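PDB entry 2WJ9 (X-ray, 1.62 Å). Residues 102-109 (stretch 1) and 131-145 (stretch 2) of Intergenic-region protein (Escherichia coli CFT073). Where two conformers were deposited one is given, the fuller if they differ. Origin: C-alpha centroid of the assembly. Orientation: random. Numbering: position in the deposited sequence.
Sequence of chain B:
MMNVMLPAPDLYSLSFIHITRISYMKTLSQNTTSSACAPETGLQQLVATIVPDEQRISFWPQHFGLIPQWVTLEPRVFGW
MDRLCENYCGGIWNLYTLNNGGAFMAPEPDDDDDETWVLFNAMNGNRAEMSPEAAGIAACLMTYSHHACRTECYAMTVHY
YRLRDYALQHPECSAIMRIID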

ATOM      1  N   GLY B 102      -9.530  -1.319   2.425  1.00 28.94           N
ATOM      2  CA  GLY B 102      -9.609  -1.919   1.093  1.00 28.73           C
ATOM      3  C   GLY B 102     -10.977  -2.482   0.780  1.00 28.67           C
ATOM      4  O   GLY B 102     -11.870  -2.514   1.628  1.00 27.90           O
ATOM      5  N   ALA B 103     -11.154  -2.925  -0.457  1.00 28.96           N
ATOM      6  CA  ALA B 103     -12.420  -3.514  -0.889  1.00 28.78           C
ATOM      7  C   ALA B 103     -12.180  -4.300  -2.179  1.00 29.29           C
ATOM      8  O   ALA B 103     -11.272  -3.968  -2.958  1.00 30.39           O
ATOM      9  N   PHE B 104     -12.978  -5.339  -2.394  1.00 29.53           N
ATOM     10  CA  PHE B 104     -12.828  -6.189  -3.584  1.00 29.46           C
ATOM     11  C   PHE B 104     -14.091  -7.012  -3.883  1.00 29.75           C
ATOM     12  O   PHE B 104     -15.096  -6.930  -3.178  1.00 29.15           O
ATOM     13  N   MET B 105     -14.056  -7.781  -4.961  1.00 30.11           N
ATOM     14  CA  MET B 105     -15.150  -8.697  -5.279  1.00 30.90           C
ATOM     15  C   MET B 105     -14.585 -10.069  -5.607  1.00 31.38           C
ATOM     16  O   MET B 105     -13.519 -10.172  -6.211  1.00 31.17           O
ATOM     17  N   ALA B 106     -15.295 -11.112  -5.194  1.00 31.66           N
ATOM     18  CA  ALA B 106     -14.856 -12.492  -5.435  1.00 32.64           C
ATOM     19  C   ALA B 106     -16.003 -13.473  -5.226  1.00 33.79           C
ATOM     20  O   ALA B 106     -17.013 -13.130  -4.618  1.00 33.46           O
ATOM     21  N   PRO B 107     -15.857 -14.702  -5.736  1.00 35.18           N
ATOM     22  CA  PRO B 107     -16.688 -15.776  -5.186  1.00 36.71           C
ATOM     23  C   PRO B 107     -16.374 -16.064  -3.704  1.00 38.26           C
ATOM     24  O   PRO B 107     -15.317 -15.677  -3.189  1.00 38.80           O
ATOM     25  N   GLU B 108     -17.304 -16.741  -3.043  1.00 40.03           N
ATOM     26  CA  GLU B 108     -17.212 -17.076  -1.620  1.00 41.41           C
ATOM     27  C   GLU B 108     -15.951 -17.892  -1.289  1.00 42.15           C
ATOM     28  O   GLU B 108     -15.531 -18.721  -2.096  1.00 42.77           O
ATOM     29  N   PRO B 109     -15.341 -17.661  -0.108  1.00 42.83           N
ATOM     30  CA  PRO B 109     -14.251 -18.536   0.347  1.00 43.08           C
ATOM     31  C   PRO B 109     -14.722 -19.910   0.832  1.00 43.36           C
ATOM     32  O   PRO B 109     -15.925 -20.158   0.925  1.00 43.72           O
ATOM     33  N   SER B 131      -8.348 -21.517  -5.424  1.00 28.68           N
ATOM     34  CA  SER B 131      -9.776 -21.417  -5.104  1.00 28.30           C
ATOM     35  C   SER B 131     -10.449 -20.298  -5.902  1.00 28.17           C
ATOM     36  O   SER B 131      -9.779 -19.356  -6.344  1.00 27.92           O
ATOM     37  N   PRO B 132     -11.772 -20.407  -6.121  1.00 28.37           N
ATOM     38  CA  PRO B 132     -12.507 -19.260  -6.673  1.00 28.57           C
ATOM     39  C   PRO B 132     -12.256 -17.929  -5.940  1.00 29.07           C
ATOM     40  O   PRO B 132     -12.056 -16.907  -6.617  1.00 28.44           O
ATOM     41  N   GLU B 133     -12.239 -17.932  -4.601  1.00 29.90           N
ATOM     42  CA  GLU B 133     -11.919 -16.697  -3.834  1.00 30.12           C
ATOM     43  C   GLU B 133     -10.581 -16.105  -4.259  1.00 29.53           C
ATOM     44  O   GLU B 133     -10.485 -14.903  -4.539  1.00 29.46           O
ATOM     45  N   ALA B 134      -9.542 -16.940  -4.277  1.00 28.62           N
ATOM     46  CA  ALA B 134      -8.192 -16.472  -4.612  1.00 28.23           C
ATOM     47  C   ALA B 134      -8.092 -15.928  -6.046  1.00 27.91           C
ATOM     48  O   ALA B 134      -7.429 -14.913  -6.289  1.00 27.43           O
ATOM     49  N   ALA B 135      -8.751 -16.606  -6.989  1.00 27.47           N
ATOM     50  CA  ALA B 135      -8.861 -16.107  -8.368  1.00 27.72           C
ATOM     51  C   ALA B 135      -9.452 -14.691  -8.443  1.00 27.67           C
ATOM     52  O   ALA B 135      -8.932 -13.825  -9.155  1.00 27.41           O
ATOM     53  N   GLY B 136     -10.537 -14.459  -7.706  1.00 27.68           N
ATOM     54  CA  GLY B 136     -11.154 -13.135  -7.635  1.00 27.82           C
ATOM     55  C   GLY B 136     -10.217 -12.066  -7.075  1.00 27.79           C
ATOM     56  O   GLY B 136     -10.166 -10.934  -7.583  1.00 27.66           O
ATOM     57  N   ILE B 137      -9.477 -12.415  -6.025  1.00 27.40           N
ATOM     58  CA  ILE B 137      -8.469 -11.501  -5.466  1.00 27.64           C
ATOM     59  C   ILE B 137      -7.433 -11.141  -6.547  1.00 27.64           C
ATOM     60  O   ILE B 137      -7.130  -9.964  -6.765  1.00 27.84           O
ATOM     61  N   ALA B 138      -6.946 -12.159  -7.254  1.00 28.02           N
ATOM     62  CA  ALA B 138      -5.989 -11.989  -8.356  1.00 27.91           C
ATOM     63  C   ALA B 138      -6.517 -11.080  -9.469  1.00 27.62           C
ATOM     64  O   ALA B 138      -5.811 -10.159  -9.909  1.00 28.69           O
ATOM     65  N   ALA B 139      -7.749 -11.312  -9.916  1.00 26.78           N
ATOM     66  CA  ALA B 139      -8.359 -10.462 -10.945  1.00 26.77           C
ATOM     67  C   ALA B 139      -8.486  -8.990 -10.500  1.00 27.21           C
ATOM     68  O   ALA B 139      -8.252  -8.065 -11.291  1.00 27.46           O
ATOM     69  N   CYS B 140      -8.875  -8.776  -9.248  1.00 27.47           N
ATOM     70  CA  CYS B 140      -8.974  -7.416  -8.713  1.00 27.82           C
ATOM     71  C   CYS B 140      -7.611  -6.705  -8.612  1.00 28.16           C
ATOM     72  O   CYS B 140      -7.496  -5.509  -8.915  1.00 27.35           O
ATOM     73  N   LEU B 141      -6.585  -7.426  -8.178  1.00 27.90           N
ATOM     74  CA  LEU B 141      -5.230  -6.854  -8.145  1.00 28.48           C
ATOM     75  C   LEU B 141      -4.774  -6.347  -9.513  1.00 28.18           C
ATOM     76  O   LEU B 141      -4.246  -5.239  -9.620  1.00 28.81           O
ATOM     77  N   MET B 142      -4.966  -7.164 -10.547  1.00 27.97           N
ATOM     78  CA  MET B 142      -4.591  -6.803 -11.919  0.50 28.07           C
ATOM     79  C   MET B 142      -5.377  -5.580 -12.387  1.00 27.91           C
ATOM     80  O   MET B 142      -4.825  -4.666 -13.019  1.00 28.03           O
ATOM     81  N   THR B 143      -6.674  -5.571 -12.080  1.00 27.68           N
ATOM     82  CA  THR B 143      -7.553  -4.444 -12.429  1.00 27.61           C
ATOM     83  C   THR B 143      -7.072  -3.134 -11.781  1.00 27.86           C
ATOM     84  O   THR B 143      -6.913  -2.120 -12.465  1.00 27.73           O
ATOM     85  N   TYR B 144      -6.825  -3.171 -10.476  1.00 27.62           N
ATOM     86  CA  TYR B 144      -6.446  -1.966  -9.724  1.00 28.03           C
ATOM     87  C   TYR B 144      -5.081  -1.406 -10.162  1.00 27.98           C
ATOM     88  O   TYR B 144      -4.906  -0.188 -10.311  1.00 28.49           O
ATOM     89  N   SER B 145      -4.110  -2.289 -10.356  1.00 28.40           N
ATOM     90  CA  SER B 145      -2.767  -1.866 -10.754  0.50 28.55           C
ATOM     91  C   SER B 145      -2.772  -1.246 -12.155  1.00 28.37           C
ATOM     92  O   SER B 145      -2.168  -0.199 -12.378  1.00 28.44           O
TER

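Strand 103-107 runs roughly antiparallel to helix 132-145, their axes approaching to 6.2 Å at an angle of 150°. So close a fit requires a hollow on the helix, and Gly136 supplies it. The bump that enters is the methyl group of Ala106, which points toward the helix and rests 3.8 Å (CB) from Glu133 O and 4.1 Å from Gly136 CA. A CB on Gly136 would lie 2.7 Å from Ala106 CB, a clash, and would also crowd Pro107 CD and Met105 O. Small residues on both sides thus let the backbones approach closely: Ala106 CA lies 4.4 Å from Gly136 CA.

One turn along, Cys140 (chi1 m) points toward the strand. Its SG accepts a long hydrogen bond from Met105 N (3.6 Å) and touches Phe104 CB at 4.0 Å and Met105 CG at 3.9 Å, so a compact, polarizable sulfur serves both backbone and side chains. The CA-to-CB bond of Met105 (p, t, m) points sideways, and the end of its side chain leads away. Phe104 (p) brings its ring to the helix: CE1 lies 3.9 Å from Ile137 CG1, and Glu133 OE2 sits at the ring edge, 4.3 Å from CZ. Ile137 (m, t) turns its CG1 arm to the ring.

Farther along the helix, Tyr144 (m) is long enough to span the wider gap, and its OH donates a 2.7 Å hydrogen bond to Ala103 O. The CA-to-CB bond of Ala103 points sideways.

At the helix start, Pro107 and Pro132 meet as apolar side chains, Pro107 CB to Pro132 CB 3.6 Å; the first turn suits proline, which lacks an amide hydrogen. The CA-to-CB bond of Glu133 (chi1 t) points sideways, its OE1 lies 3.8 Å from Pro109 CB, and both carboxylate oxygens are hydrogen-bonded elsewhere in the structure. Water 1 bridges the stretches, donating to Glu108 O (2.5 Å) and accepting from Glu133 N (3.0 Å).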

ATOM      1  CB  ALA B 103     -13.485  -2.421  -1.098  1.00 28.78           C
ATOM      2  CB  PHE B 104     -11.586  -7.086  -3.453  1.00 29.42           C
ATOM      3  CG  PHE B 104     -11.685  -8.137  -2.382  1.00 29.52           C
ATOM      4  CD1 PHE B 104     -12.012  -9.443  -2.702  1.00 28.16           C
ATOM      5  CD2 PHE B 104     -11.434  -7.824  -1.049  1.00 29.26           C
ATOM      6  CE1 PHE B 104     -12.091 -10.427  -1.722  1.00 28.65           C
ATOM      7  CE2 PHE B 104     -11.513  -8.806  -0.062  1.00 30.15           C
ATOM      8  CZ  PHE B 104     -11.838 -10.103  -0.396  1.00 28.74           C
ATOM      9  CB  MET B 105     -16.004  -8.172  -6.443  1.00 31.45           C
ATOM     10  CG  MET B 105     -15.296  -8.100  -7.786  1.00 31.89           C
ATOM     11  SD  MET B 105     -16.276  -7.339  -9.114  1.00 34.18           S
ATOM     12  CE  MET B 105     -17.862  -8.079  -8.832  1.00 29.93           C
ATOM     13  CB  ALA B 106     -13.704 -12.836  -4.482  1.00 32.52           C
ATOM     14  CB  PRO B 107     -16.338 -16.989  -6.063  1.00 36.39           C
ATOM     15  CG  PRO B 107     -15.705 -16.413  -7.296  1.00 35.91           C
ATOM     16  CD  PRO B 107     -15.008 -15.167  -6.840  1.00 35.27           C
ATOM     17  CB  GLU B 108     -18.452 -17.896  -1.254  1.00 41.82           C
ATOM     18  CG  GLU B 108     -18.705 -18.117   0.208  1.00 43.50           C
ATOM     19  CD  GLU B 108     -19.995 -18.887   0.416  1.00 45.57           C
ATOM     20  OE1 GLU B 108     -20.976 -18.291   0.915  1.00 47.40           O
ATOM     21  OE2 GLU B 108     -20.038 -20.080   0.048  1.00 47.37           O
ATOM     22  CB  PRO B 109     -13.630 -17.751   1.510  1.00 43.25           C
ATOM     23  CG  PRO B 109     -14.731 -16.906   2.025  1.00 43.22           C
ATOM     24  CD  PRO B 109     -15.596 -16.564   0.845  1.00 42.95           C
ATOM     25  CB  SER B 131      -9.986 -21.166  -3.606  1.00 28.26           C
ATOM     26  OG  SER B 131      -9.467 -19.905  -3.214  1.00 27.79           O
ATOM     27  CB  PRO B 132     -13.965 -19.713  -6.574  1.00 28.61           C
ATOM     28  CG  PRO B 132     -13.882 -21.206  -6.749  1.00 28.31           C
ATOM     29  CD  PRO B 132     -12.647 -21.590  -5.974  1.00 28.21           C
ATOM     30  CB  GLU B 133     -11.884 -16.878  -2.286  1.00 30.99           C
ATOM     31  CG  GLU B 133     -11.940 -15.485  -1.519  1.00 33.19           C
ATOM     32  CD  GLU B 133     -11.144 -15.359  -0.190  1.00 36.05           C
ATOM     33  OE1 GLU B 133     -10.424 -16.290   0.222  1.00 34.86           O
ATOM     34  OE2 GLU B 133     -11.246 -14.271   0.461  1.00 39.19           O
ATOM     35  CB  ALA B 134      -7.164 -17.570  -4.375  1.00 27.90           C
ATOM     36  CB  ALA B 135      -9.692 -17.068  -9.208  1.00 27.26           C
ATOM     37  CB  ILE B 137      -7.799 -12.097  -4.207  1.00 27.29           C
ATOM     38  CG1 ILE B 137      -8.818 -12.184  -3.051  1.00 27.70           C
ATOM     39  CG2 ILE B 137      -6.594 -11.267  -3.810  1.00 27.44           C
ATOM     40  CD1 ILE B 137      -8.334 -12.984  -1.845  1.00 27.90           C
ATOM     41  CB  ALA B 138      -5.588 -13.349  -8.923  1.00 27.80           C
ATOM     42  CB  ALA B 139      -9.710 -11.014 -11.370  1.00 26.84           C
ATOM     43  CB  CYS B 140      -9.684  -7.423  -7.352  1.00 28.09           C
ATOM     44  SG  CYS B 140     -11.460  -7.859  -7.409  1.00 28.18           S
ATOM     45  CB  LEU B 141      -4.220  -7.854  -7.577  1.00 28.78           C
ATOM     46  CG  LEU B 141      -4.360  -8.115  -6.072  1.00 28.99           C
ATOM     47  CD1 LEU B 141      -3.538  -9.336  -5.643  1.00 30.63           C
ATOM     48  CD2 LEU B 141      -3.969  -6.850  -5.251  1.00 30.69           C
ATOM     49  CB  MET B 142      -4.871  -7.978 -12.866  0.50 27.99           C
ATOM     50  CG  MET B 142      -4.071  -9.234 -12.562  0.50 29.07           C
ATOM     51  SD  MET B 142      -2.300  -9.006 -12.797  0.50 31.01           S
ATOM     52  CE  MET B 142      -2.142  -9.049 -14.583  0.50 30.09           C
ATOM     53  CB  THR B 143      -9.013  -4.714 -11.986  1.00 27.83           C
ATOM     54  OG1 THR B 143      -9.475  -5.920 -12.607  1.00 28.07           O
ATOM     55  CG2 THR B 143      -9.929  -3.537 -12.372  1.00 27.63           C
ATOM     56  CB  TYR B 144      -6.443  -2.221  -8.203  1.00 27.42           C
ATOM     57  CG  TYR B 144      -7.764  -2.647  -7.550  1.00 27.86           C
ATOM     58  CD1 TYR B 144      -8.974  -2.664  -8.258  1.00 27.20           C
ATOM     59  CD2 TYR B 144      -7.798  -3.008  -6.187  1.00 26.81           C
ATOM     60  CE1 TYR B 144     -10.176  -3.056  -7.632  1.00 27.20           C
ATOM     61  CE2 TYR B 144      -8.985  -3.403  -5.569  1.00 27.36           C
ATOM     62  CZ  TYR B 144     -10.163  -3.431  -6.290  1.00 27.74           C
ATOM     63  OH  TYR B 144     -11.344  -3.821  -5.701  1.00 29.76           O
ATOM     64  CB  SER B 145      -1.776  -3.034 -10.672  0.50 28.41           C
ATOM     65  OG  SER B 145      -2.257  -4.195 -11.332  0.50 29.58           O
TER
HETATM   66  O   HOH W   1     -13.627 -20.089  -3.012  1.00 26.76           O